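Local atomic coordinates of protein DJ-1 homolog D (Arabidopsis thaliana, PDB entry 4OGG), a protein that belongs to the DJ-1/PfpI family and joins two such units, each built round a mainly parallel beta sheet, in a single chain. Residues V20-L25 against V32-P37; I123-D128 against G142-A147; F200-Y205 against H257-T262; N359-A364 against P370-Q375. One frame throughout, in Å; residues are numbered along the deposited sequence.

Four contacts show how helices and strands are packed in a chain made of two related alpha/beta units, contacts 1 and 2 in the first and contacts 3 and 4 in the second. Contacts 1 and 4 each set a helix against a strand, and the two helices meet between the units: Q23 NE2 lies 3.8 Å from P370 CD, although the contact centres are about 19 Å apart. Contacts 3 and 4, about 20 Å apart between centres, reach the same sheet. Contact 2 is remote, about 40 Å from contact 4 between centres, and borders the second subunit; its helix 121-126 closely follows one of the chain's two carboxy(hydroxy)methyl-modified cysteines, at positions 118 and 311.

Contact 1 (V20-L25 against V32-P37); sequences VPFQAL and VHTVCP
The ring of F22 overlaps the side chains of V32 and T34, reaching from the helix to two residues on the same side of the strand. Its CD1 comes within 3.6 Å of V32 CG1, which lies at the ring edge and near the ring plane. The methyl of T34 approaches more obliquely, with CG2 3.7 Å from F22 CD1, and the two side chains run at about a right angle. With CG anti to its backbone N (chi1 179°), F22 swings its ring across to a strand that its CB alone does not face. V32 uses both branches: while CG1 meets the ring, CG2 packs 3.8 Å from L25 CB, one helical turn further on. The valine therefore sits between F22 and L25, and the contact is wholly one of apolar packing. The helix and strand run nearly antiparallel, at 158°, with their axes 9.1 Å apart at closest approach. Between V32 and T34 on the strand, H33 points away from the helix and its ND1 bonds to Y80 OH.

This is the helix and second strand of a beta-alpha-beta unit: strand 3-8 leads into helix 15-27, and strand 30-35 returns parallel beside it at the sheet border. F66 meets the F22 ring edge-to-face, I7 of strand 3-8 touches both F22 and V32, and helices 176-186 and 208-221 cover other faces of helix 15-27.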
loop_
_atom_site.group_PDB
_atom_site.type_symbol
_atom_site.label_atom_id
_atom_site.label_comp_id
_atom_site.label_asym_id
_atom_site.label_seq_id
_atom_site.Cartn_x
_atom_site.Cartn_y
_atom_site.Cartn_z
ATOM N N VAL C 20 -3.297 11.431 -20.366
ATOM C CA VAL C 20 -4.403 11.621 -21.298
ATOM C C VAL C 20 -4.049 12.650 -22.377
ATOM O O VAL C 20 -4.156 12.361 -23.566
ATOM C CB VAL C 20 -5.708 12.023 -20.565
ATOM C CG1 VAL C 20 -6.819 12.280 -21.579
ATOM C CG2 VAL C 20 -6.136 10.897 -19.627
ATOM N N PRO C 21 -3.613 13.860 -21.986
ATOM C CA PRO C 21 -3.277 14.818 -23.043
ATOM C C PRO C 21 -2.068 14.371 -23.863
ATOM O O PRO C 21 -2.005 14.609 -25.071
ATOM C CB PRO C 21 -3.030 16.117 -22.272
ATOM C CG PRO C 21 -2.559 15.641 -20.937
ATOM C CD PRO C 21 -3.482 14.478 -20.655
ATOM N N PHE C 22 -1.120 13.702 -23.213
ATOM C CA PHE C 22 0.081 13.217 -23.900
ATOM C C PHE C 22 -0.274 12.273 -25.045
ATOM O O PHE C 22 0.229 12.415 -26.161
ATOM C CB PHE C 22 1.008 12.485 -22.917
ATOM C CG PHE C 22 2.262 11.930 -23.551
ATOM C CD1 PHE C 22 3.181 12.777 -24.172
ATOM C CD2 PHE C 22 2.526 10.563 -23.522
ATOM C CE1 PHE C 22 4.344 12.271 -24.755
ATOM C CE2 PHE C 22 3.688 10.044 -24.103
ATOM C CZ PHE C 22 4.596 10.902 -24.721
ATOM N N GLN C 23 -1.142 11.306 -24.773
ATOM C CA GLN C 23 -1.514 10.342 -25.800
ATOM C C GLN C 23 -2.642 10.805 -26.715
ATOM O O GLN C 23 -2.646 10.490 -27.905
ATOM C CB GLN C 23 -1.863 9.005 -25.146
ATOM C CG GLN C 23 -0.733 8.479 -24.278
ATOM C CD GLN C 23 -0.968 7.068 -23.803
ATOM O OE1 GLN C 23 -1.952 6.789 -23.116
ATOM N NE2 GLN C 23 -0.064 6.165 -24.166
ATOM N N ALA C 24 -3.593 11.553 -26.173
ATOM C CA ALA C 24 -4.701 12.042 -26.984
ATOM C C ALA C 24 -4.170 12.987 -28.056
ATOM O O ALA C 24 -4.482 12.839 -29.236
ATOM C CB ALA C 24 -5.720 12.765 -26.113
ATOM N N LEU C 25 -3.363 13.959 -27.642
ATOM C CA LEU C 25 -2.815 14.919 -28.589
ATOM C C LEU C 25 -2.008 14.218 -29.673
ATOM O O LEU C 25 -2.099 14.570 -30.850
ATOM C CB LEU C 25 -1.955 15.953 -27.859
ATOM C CG LEU C 25 -2.728 16.840 -26.876
ATOM C CD1 LEU C 25 -1.761 17.810 -26.226
ATOM C CD2 LEU C 25 -3.842 17.606 -27.594
ATOM N N VAL C 32 4.260 15.663 -29.318
ATOM C CA VAL C 32 4.293 16.100 -27.928
ATOM C C VAL C 32 5.595 15.762 -27.212
ATOM O O VAL C 32 6.060 14.622 -27.241
ATOM C CB VAL C 32 3.131 15.472 -27.117
ATOM C CG1 VAL C 32 3.117 16.044 -25.697
ATOM C CG2 VAL C 32 1.807 15.736 -27.814
ATOM N N HIS C 33 6.166 16.767 -26.560
ATOM C CA HIS C 33 7.401 16.604 -25.802
ATOM C C HIS C 33 7.107 16.816 -24.324
ATOM O O HIS C 33 6.318 17.687 -23.956
ATOM C CB HIS C 33 8.451 17.614 -26.270
ATOM C CG HIS C 33 9.031 17.299 -27.613
ATOM N ND1 HIS C 33 9.925 18.131 -28.250
ATOM C CD2 HIS C 33 8.858 16.233 -28.431
ATOM C CE1 HIS C 33 10.277 17.592 -29.404
ATOM N NE2 HIS C 33 9.644 16.440 -29.537
ATOM N N THR C 34 7.742 16.016 -23.477
ATOM C CA THR C 34 7.539 16.115 -22.035
ATOM C C THR C 34 8.864 16.405 -21.348
ATOM O O THR C 34 9.859 15.737 -21.608
ATOM C CB THR C 34 6.970 14.810 -21.474
ATOM O OG1 THR C 34 7.826 13.723 -21.847
ATOM C CG2 THR C 34 5.569 14.563 -22.020
ATOM N N VAL C 35 8.859 17.389 -20.457
ATOM C CA VAL C 35 10.063 17.791 -19.744
ATOM C C VAL C 35 9.816 18.041 -18.258
ATOM O O VAL C 35 8.701 18.349 -17.840
ATOM C CB VAL C 35 10.656 19.085 -20.357
ATOM C CG1 VAL C 35 11.024 18.852 -21.818
ATOM C CG2 VAL C 35 9.651 20.231 -20.241
ATOM N N CYS C 36 10.876 17.908 -17.467
ATOM C CA CYS C 36 10.806 18.152 -16.033
ATOM C C CYS C 36 12.120 18.811 -15.652
ATOM O O CYS C 36 13.188 18.308 -16.006
ATOM C CB CYS C 36 10.648 16.844 -15.260
ATOM S SG CYS C 36 10.699 17.065 -13.451
ATOM N N PRO C 37 12.067 19.948 -14.938
ATOM C CA PRO C 37 13.325 20.605 -14.559
ATOM C C PRO C 37 14.280 19.657 -13.844
ATOM O O PRO C 37 13.866 18.855 -13.010
ATOM C CB PRO C 37 12.862 21.761 -13.669
ATOM C CG PRO C 37 11.554 21.255 -13.094
ATOM C CD PRO C 37 10.914 20.605 -14.299
#

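Contact 2 (I123-D128 against G142-A147); sequences ILAAAD and GPSLVA
S144 OG, which faces A125 from the neighbouring helix, is held by a hydrogen bond to the carbonyl oxygen of V141, the residue just before helix 142-147. The bond ties the hydroxyl to the start of its own helix, and towards A125 it makes only a loose van der Waals contact, A125 CB standing 4.5 Å from S144 OG. The backbone oxygen of the serine is about as near, with S144 O 4.4 Å from the same CB. The closer touch comes from L145, whose CD2 lies 4.2 Å from A125 CB. L145 does not aim its CB straight at the other helix; chi1 of -74° sets CG beside the backbone N, and the CD2 branch, not the extended CD1, meets the alanine methyl. One small side chain is thus met by two successive residues of the partner helix, and the small size of A125 lets the backbones come near, with A125 CA and L145 CA 5.8 Å apart.

Helix 121-126 follows the modified cysteine at position 118 in the alpha/beta unit of this DJ-1/PfpI protein, and it finishes in a Schellman motif. D128 takes a positive phi of 55°, and D128 N bonds back to A125 O at 3.0 Å, so the residue that packs against L145 also belongs to the closing turn. Beyond the pair, L145 reaches W152 of strand 151-152, and S144 touches L122. The second subunit packs on both helices: its L336 lies against A126, its L289 against P143, and its L340 against S144 and A147.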
loop_
_atom_site.group_PDB
_atom_site.type_symbol
_atom_site.label_atom_id
_atom_site.label_comp_id
_atom_site.label_asym_id
_atom_site.label_seq_id
_atom_site.Cartn_x
_atom_site.Cartn_y
_atom_site.Cartn_z
ATOM N N ILE C 123 1.213 27.447 -11.001
ATOM C CA ILE C 123 2.382 27.923 -11.727
ATOM C C ILE C 123 2.071 29.227 -12.466
ATOM O O ILE C 123 2.916 30.112 -12.556
ATOM C CB ILE C 123 2.880 26.862 -12.725
ATOM C CG1 ILE C 123 3.169 25.555 -11.981
ATOM C CG2 ILE C 123 4.152 27.351 -13.414
ATOM C CD1 ILE C 123 3.513 24.379 -12.878
ATOM N N LEU C 124 0.856 29.345 -12.994
ATOM C CA LEU C 124 0.462 30.565 -13.696
ATOM C C LEU C 124 0.395 31.719 -12.698
ATOM O O LEU C 124 0.736 32.859 -13.023
ATOM C CB LEU C 124 -0.903 30.382 -14.371
ATOM C CG LEU C 124 -1.004 29.238 -15.387
ATOM C CD1 LEU C 124 -2.389 29.234 -16.015
ATOM C CD2 LEU C 124 0.062 29.404 -16.457
ATOM N N ALA C 125 -0.048 31.420 -11.480
ATOM C CA ALA C 125 -0.133 32.439 -10.445
ATOM C C ALA C 125 1.276 32.912 -10.104
ATOM O O ALA C 125 1.518 34.110 -9.967
ATOM C CB ALA C 125 -0.813 31.880 -9.202
ATOM N N ALA C 126 2.205 31.968 -9.976
ATOM C CA ALA C 126 3.589 32.301 -9.651
ATOM C C ALA C 126 4.254 33.087 -10.779
ATOM O O ALA C 126 5.114 33.933 -10.529
ATOM C CB ALA C 126 4.384 31.030 -9.360
ATOM N N ALA C 127 3.858 32.806 -12.017
ATOM C CA ALA C 127 4.417 33.498 -13.177
ATOM C C ALA C 127 3.740 34.854 -13.372
ATOM O O ALA C 127 4.134 35.636 -14.244
ATOM C CB ALA C 127 4.242 32.644 -14.429
ATOM N N ASP C 128 2.722 35.119 -12.556
ATOM C CA ASP C 128 1.963 36.366 -12.613
ATOM C C ASP C 128 1.417 36.588 -14.021
ATOM O O ASP C 128 1.585 37.660 -14.608
ATOM C CB ASP C 128 2.854 37.539 -12.189
ATOM C CG ASP C 128 2.088 38.845 -12.069
ATOM O OD1 ASP C 128 0.955 38.831 -11.543
ATOM O OD2 ASP C 128 2.630 39.891 -12.486
ATOM N N GLY C 142 -8.349 28.551 -6.056
ATOM C CA GLY C 142 -9.052 29.816 -6.187
ATOM C C GLY C 142 -8.440 30.994 -5.444
ATOM O O GLY C 142 -8.187 32.038 -6.045
ATOM N N PRO C 143 -8.196 30.866 -4.129
ATOM C CA PRO C 143 -7.608 31.967 -3.362
ATOM C C PRO C 143 -6.319 32.528 -3.957
ATOM O O PRO C 143 -6.161 33.743 -4.052
ATOM C CB PRO C 143 -7.399 31.344 -1.986
ATOM C CG PRO C 143 -8.577 30.433 -1.877
ATOM C CD PRO C 143 -8.586 29.762 -3.235
ATOM N N SER C 144 -5.399 31.653 -4.358
ATOM C CA SER C 144 -4.140 32.118 -4.932
ATOM C C SER C 144 -4.363 32.849 -6.252
ATOM O O SER C 144 -3.723 33.864 -6.522
ATOM C CB SER C 144 -3.176 30.948 -5.151
ATOM O OG SER C 144 -3.626 30.096 -6.185
ATOM N N LEU C 145 -5.269 32.337 -7.076
ATOM C CA LEU C 145 -5.540 32.976 -8.360
ATOM C C LEU C 145 -6.190 34.342 -8.158
ATOM O O LEU C 145 -5.871 35.302 -8.861
ATOM C CB LEU C 145 -6.430 32.076 -9.224
ATOM C CG LEU C 145 -5.701 30.863 -9.818
ATOM C CD1 LEU C 145 -6.679 29.955 -10.540
ATOM C CD2 LEU C 145 -4.622 31.347 -10.780
ATOM N N VAL C 146 -7.103 34.424 -7.197
ATOM C CA VAL C 146 -7.768 35.685 -6.903
ATOM C C VAL C 146 -6.709 36.675 -6.424
ATOM O O VAL C 146 -6.702 37.837 -6.824
ATOM C CB VAL C 146 -8.844 35.496 -5.806
ATOM C CG1 VAL C 146 -9.346 36.850 -5.319
ATOM C CG2 VAL C 146 -9.999 34.676 -6.363
ATOM N N ALA C 147 -5.807 36.197 -5.572
ATOM C CA ALA C 147 -4.739 37.037 -5.041
ATOM C C ALA C 147 -3.835 37.541 -6.161
ATOM O O ALA C 147 -3.251 38.624 -6.061
ATOM C CB ALA C 147 -3.918 36.254 -4.026
#

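Contact 3 (F200-Y205 against H257-T262); sequences FLCGDY and HTFALT
A cysteine sulfur-aromatic contact between C202 and F259 joins the residue just after strand 197-201 to a short strand of the smaller neighbouring sheet. C202 SG lies 5.1 Å from the centroid of the F259 ring and 44° off the ring normal, an oblique approach, and its nearest ring atom is F259 CE1 at 4.2 Å. The sulfur stands anti to the carbonyl carbon of its own residue (chi1 -56°), which brings it to the ring; CB has a second neighbour. That neighbour is L261: its CD2 packs 3.9 Å from C202 CB. The CB of L261 does not point at the segment 200-205, and only its branched end closes in, whereas F259 points its CB directly across. Two residues that lie two apart on one segment therefore close on a single cysteine, although the backbones stay well separated, with C202 CA and L261 CA 8.0 Å apart.

The ring has further support from helix 208-221, where F215 meets F259 edge-to-face, and A227 of strand 224-228 touches both C202 and F259. Nearby, D204 forms a salt bridge with K232, a residue that the side chain of L261 also touches. The arrangement belongs to the alpha/beta fold of the DJ-1/PfpI family: C202 follows strand 197-201 of the six-stranded sheet, while strand 259-260 pairs antiparallel with strand 237-244 in the separate small sheet.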
loop_
_atom_site.group_PDB
_atom_site.type_symbol
_atom_site.label_atom_id
_atom_site.label_comp_id
_atom_site.label_asym_id
_atom_site.label_seq_id
_atom_site.Cartn_x
_atom_site.Cartn_y
_atom_site.Cartn_z
ATOM N N PHE C 200 -17.941 1.138 -24.577
ATOM C CA PHE C 200 -16.766 0.576 -23.915
ATOM C C PHE C 200 -17.173 -0.585 -23.022
ATOM O O PHE C 200 -18.035 -0.428 -22.160
ATOM C CB PHE C 200 -16.080 1.633 -23.044
ATOM C CG PHE C 200 -15.019 2.418 -23.753
ATOM C CD1 PHE C 200 -15.325 3.180 -24.875
ATOM C CD2 PHE C 200 -13.709 2.406 -23.284
ATOM C CE1 PHE C 200 -14.338 3.924 -25.521
ATOM C CE2 PHE C 200 -12.717 3.145 -23.919
ATOM C CZ PHE C 200 -13.031 3.906 -25.041
ATOM N N LEU C 201 -16.561 -1.747 -23.231
ATOM C CA LEU C 201 -16.850 -2.916 -22.406
ATOM C C LEU C 201 -15.882 -2.878 -21.230
ATOM O O LEU C 201 -14.704 -3.206 -21.373
ATOM C CB LEU C 201 -16.654 -4.199 -23.213
ATOM C CG LEU C 201 -17.666 -4.412 -24.341
ATOM C CD1 LEU C 201 -17.256 -5.593 -25.201
ATOM C CD2 LEU C 201 -19.046 -4.635 -23.731
ATOM N N CYS C 202 -16.388 -2.467 -20.073
ATOM C CA CYS C 202 -15.576 -2.342 -18.871
ATOM C C CYS C 202 -15.805 -3.449 -17.851
ATOM O O CYS C 202 -16.714 -4.270 -17.992
ATOM C CB CYS C 202 -15.844 -0.988 -18.209
ATOM S SG CYS C 202 -15.567 0.438 -19.294
ATOM N N GLY C 203 -14.968 -3.450 -16.817
ATOM C CA GLY C 203 -15.073 -4.438 -15.762
ATOM C C GLY C 203 -14.092 -4.130 -14.650
ATOM O O GLY C 203 -13.206 -3.292 -14.815
ATOM N N ASP C 204 -14.235 -4.802 -13.514
ATOM C CA ASP C 204 -13.332 -4.562 -12.403
ATOM C C ASP C 204 -11.888 -4.876 -12.760
ATOM O O ASP C 204 -11.587 -5.894 -13.389
ATOM C CB ASP C 204 -13.738 -5.384 -11.178
ATOM C CG ASP C 204 -15.048 -4.924 -10.574
ATOM O OD1 ASP C 204 -15.531 -3.837 -10.957
ATOM O OD2 ASP C 204 -15.589 -5.646 -9.707
ATOM N N TYR C 205 -11.005 -3.971 -12.355
ATOM C CA TYR C 205 -9.577 -4.098 -12.566
ATOM C C TYR C 205 -9.081 -4.008 -14.001
ATOM O O TYR C 205 -8.062 -4.595 -14.353
ATOM C CB TYR C 205 -9.073 -5.372 -11.887
ATOM C CG TYR C 205 -9.411 -5.375 -10.415
ATOM C CD1 TYR C 205 -8.830 -4.450 -9.544
ATOM C CD2 TYR C 205 -10.359 -6.255 -9.902
ATOM C CE1 TYR C 205 -9.190 -4.402 -8.202
ATOM C CE2 TYR C 205 -10.724 -6.215 -8.564
ATOM C CZ TYR C 205 -10.138 -5.288 -7.720
ATOM O OH TYR C 205 -10.504 -5.252 -6.396
ATOM N N HIS C 257 -7.311 4.718 -10.481
ATOM C CA HIS C 257 -8.496 5.519 -10.158
ATOM C C HIS C 257 -9.740 4.658 -10.353
ATOM O O HIS C 257 -9.760 3.787 -11.218
ATOM C CB HIS C 257 -8.659 6.721 -11.102
ATOM C CG HIS C 257 -7.465 7.618 -11.202
ATOM N ND1 HIS C 257 -6.314 7.257 -11.869
ATOM C CD2 HIS C 257 -7.281 8.901 -10.806
ATOM C CE1 HIS C 257 -5.476 8.279 -11.886
ATOM N NE2 HIS C 257 -6.039 9.289 -11.249
ATOM N N THR C 258 -10.787 4.904 -9.571
ATOM C CA THR C 258 -12.015 4.151 -9.779
ATOM C C THR C 258 -12.660 4.807 -10.997
ATOM O O THR C 258 -12.598 6.030 -11.158
ATOM C CB THR C 258 -12.961 4.233 -8.565
ATOM O OG1 THR C 258 -13.237 5.603 -8.252
ATOM C CG2 THR C 258 -12.326 3.555 -7.361
ATOM N N PHE C 259 -13.249 3.998 -11.867
ATOM C CA PHE C 259 -13.869 4.510 -13.081
ATOM C C PHE C 259 -15.378 4.359 -13.019
ATOM O O PHE C 259 -15.888 3.287 -12.701
ATOM C CB PHE C 259 -13.299 3.773 -14.295
ATOM C CG PHE C 259 -13.843 4.252 -15.606
ATOM C CD1 PHE C 259 -15.035 3.743 -16.106
ATOM C CD2 PHE C 259 -13.167 5.221 -16.340
ATOM C CE1 PHE C 259 -15.548 4.190 -17.320
ATOM C CE2 PHE C 259 -13.672 5.675 -17.555
ATOM C CZ PHE C 259 -14.866 5.158 -18.045
ATOM N N ALA C 260 -16.087 5.442 -13.326
ATOM C CA ALA C 260 -17.546 5.441 -13.278
ATOM C C ALA C 260 -18.210 5.031 -14.585
ATOM O O ALA C 260 -17.902 5.573 -15.646
ATOM C CB ALA C 260 -18.047 6.818 -12.853
ATOM N N LEU C 261 -19.127 4.070 -14.499
ATOM C CA LEU C 261 -19.858 3.606 -15.671
ATOM C C LEU C 261 -20.911 4.653 -16.014
ATOM O O LEU C 261 -21.304 5.445 -15.157
ATOM C CB LEU C 261 -20.526 2.255 -15.390
ATOM C CG LEU C 261 -19.581 1.101 -15.037
ATOM C CD1 LEU C 261 -20.386 -0.164 -14.812
ATOM C CD2 LEU C 261 -18.570 0.898 -16.160
ATOM N N THR C 262 -21.371 4.651 -17.261
ATOM C CA THR C 262 -22.354 5.635 -17.705
ATOM C C THR C 262 -23.674 5.041 -18.179
ATOM O O THR C 262 -24.701 5.721 -18.163
ATOM C CB THR C 262 -21.801 6.475 -18.866
ATOM O OG1 THR C 262 -21.633 5.638 -20.018
ATOM C CG2 THR C 262 -20.454 7.088 -18.492
#

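Contact 4 (N359-A364 against P370-Q375); sequences NLVTGA and PEFVSQ
V361 and G363 face a helix that runs almost antiparallel to their strand, at 168°, with the axes 8.5 Å apart at closest approach and G363 CA 6.0 Å from F372 CA. V361 is the strand residue most covered by the helix. Its CG1 packs 3.9 Å from Q375 CB and also lies against the backbone oxygen of F372, one turn earlier on the helix. The other methyl turns towards the backbone of Q375, with V361 CG2 4.0 Å from Q375 O, so the valine straddles a single turn.

F372 supplies the aromatic part. A first torsion of -173° sets CG opposite the backbone N, and the ring leans over to the strand although its CB does not face it. F372 CD1 lies 4.1 Å from both G363 N and V361 CG1. The C atom of T362 lies at the ring edge, near its plane, while V361 O and G363 N approach obliquely. G363 bears no side chain on the side facing the helix, and this lets the ring rest against the strand backbone. Q375 extends past V361, and its NE2 ends in a weak hydrogen bond to T356 OG1 of the adjacent strand 355-357.

On the sheet, G363 and V361 bond through their backbones to S309, next to A308, which F372 also touches; V373, which points away from the strand, packs on helix 15-27 of the first unit, as does P370. A strand that turns back into a helix covering the sheet is the beta-alpha arrangement of the layered alpha/beta fold of the DJ-1/PfpI family.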
loop_
_atom_site.group_PDB
_atom_site.type_symbol
_atom_site.label_atom_id
_atom_site.label_comp_id
_atom_site.label_asym_id
_atom_site.label_seq_id
_atom_site.Cartn_x
_atom_site.Cartn_y
_atom_site.Cartn_z
ATOM N N ASN C 359 -12.148 -4.149 -39.950
ATOM C CA ASN C 359 -12.839 -3.387 -38.916
ATOM C C ASN C 359 -12.200 -3.574 -37.544
ATOM O O ASN C 359 -12.674 -3.017 -36.555
ATOM C CB ASN C 359 -14.299 -3.830 -38.832
ATOM C CG ASN C 359 -14.453 -5.214 -38.218
ATOM O OD1 ASN C 359 -13.786 -6.164 -38.625
ATOM N ND2 ASN C 359 -15.338 -5.331 -37.234
ATOM N N LEU C 360 -11.123 -4.348 -37.486
ATOM C CA LEU C 360 -10.467 -4.628 -36.214
ATOM C C LEU C 360 -9.152 -3.895 -35.968
ATOM O O LEU C 360 -8.201 -4.025 -36.736
ATOM C CB LEU C 360 -10.235 -6.136 -36.088
ATOM C CG LEU C 360 -9.629 -6.649 -34.780
ATOM C CD1 LEU C 360 -10.597 -6.395 -33.630
ATOM C CD2 LEU C 360 -9.334 -8.132 -34.910
ATOM N N VAL C 361 -9.107 -3.129 -34.881
ATOM C CA VAL C 361 -7.904 -2.395 -34.497
ATOM C C VAL C 361 -7.414 -2.987 -33.180
ATOM O O VAL C 361 -8.173 -3.074 -32.212
ATOM C CB VAL C 361 -8.183 -0.887 -34.271
ATOM C CG1 VAL C 361 -6.928 -0.208 -33.728
ATOM C CG2 VAL C 361 -8.617 -0.229 -35.577
ATOM N N THR C 362 -6.153 -3.396 -33.143
ATOM C CA THR C 362 -5.606 -3.978 -31.926
ATOM C C THR C 362 -4.310 -3.345 -31.456
ATOM O O THR C 362 -3.446 -2.974 -32.257
ATOM C CB THR C 362 -5.377 -5.506 -32.074
ATOM O OG1 THR C 362 -4.612 -5.770 -33.258
ATOM C CG2 THR C 362 -6.702 -6.235 -32.148
ATOM N N GLY C 363 -4.198 -3.228 -30.136
ATOM C CA GLY C 363 -3.014 -2.671 -29.508
ATOM C C GLY C 363 -2.465 -3.709 -28.545
ATOM O O GLY C 363 -3.155 -4.675 -28.215
ATOM N N ALA C 364 -1.237 -3.510 -28.080
ATOM C CA ALA C 364 -0.609 -4.465 -27.175
ATOM C C ALA C 364 -0.553 -4.028 -25.715
ATOM O O ALA C 364 -0.651 -4.860 -24.813
ATOM C CB ALA C 364 0.799 -4.774 -27.663
ATOM N N PRO C 370 -1.671 6.179 -28.691
ATOM C CA PRO C 370 -1.728 7.138 -29.800
ATOM C C PRO C 370 -2.160 6.472 -31.103
ATOM O O PRO C 370 -3.080 6.943 -31.770
ATOM C CB PRO C 370 -0.304 7.680 -29.857
ATOM C CG PRO C 370 0.098 7.660 -28.407
ATOM C CD PRO C 370 -0.395 6.301 -27.963
ATOM N N GLU C 371 -1.505 5.371 -31.462
ATOM C CA GLU C 371 -1.856 4.666 -32.690
ATOM C C GLU C 371 -3.201 3.969 -32.540
ATOM O O GLU C 371 -3.959 3.856 -33.504
ATOM C CB GLU C 371 -0.772 3.652 -33.064
ATOM C CG GLU C 371 0.562 4.295 -33.430
ATOM C CD GLU C 371 1.496 3.350 -34.165
ATOM O OE1 GLU C 371 2.654 3.744 -34.424
ATOM O OE2 GLU C 371 1.074 2.219 -34.496
ATOM N N PHE C 372 -3.498 3.513 -31.327
ATOM C CA PHE C 372 -4.763 2.839 -31.044
ATOM C C PHE C 372 -5.920 3.781 -31.382
ATOM O O PHE C 372 -6.812 3.441 -32.162
ATOM C CB PHE C 372 -4.825 2.454 -29.559
ATOM C CG PHE C 372 -6.014 1.600 -29.187
ATOM C CD1 PHE C 372 -6.161 0.316 -29.711
ATOM C CD2 PHE C 372 -6.958 2.061 -28.272
ATOM C CE1 PHE C 372 -7.226 -0.495 -29.326
ATOM C CE2 PHE C 372 -8.028 1.260 -27.879
ATOM C CZ PHE C 372 -8.163 -0.023 -28.406
ATOM N N VAL C 373 -5.896 4.971 -30.791
ATOM C CA VAL C 373 -6.941 5.958 -31.026
ATOM C C VAL C 373 -6.900 6.470 -32.465
ATOM O O VAL C 373 -7.940 6.627 -33.105
ATOM C CB VAL C 373 -6.798 7.151 -30.055
ATOM C CG1 VAL C 373 -7.845 8.211 -30.366
ATOM C CG2 VAL C 373 -6.953 6.666 -28.619
ATOM N N SER C 374 -5.696 6.714 -32.972
ATOM C CA SER C 374 -5.525 7.214 -34.336
ATOM C C SER C 374 -6.113 6.258 -35.376
ATOM O O SER C 374 -6.824 6.680 -36.291
ATOM C CB SER C 374 -4.036 7.437 -34.631
ATOM O OG SER C 374 -3.841 7.946 -35.939
ATOM N N GLN C 375 -5.819 4.971 -35.237
ATOM C CA GLN C 375 -6.327 3.991 -36.187
ATOM C C GLN C 375 -7.833 3.793 -36.055
ATOM O O GLN C 375 -8.511 3.504 -37.039
ATOM C CB GLN C 375 -5.573 2.667 -36.034
ATOM C CG GLN C 375 -4.085 2.829 -36.342
ATOM C CD GLN C 375 -3.307 1.527 -36.338
ATOM O OE1 GLN C 375 -2.077 1.535 -36.260
ATOM N NE2 GLN C 375 -4.012 0.405 -36.440
#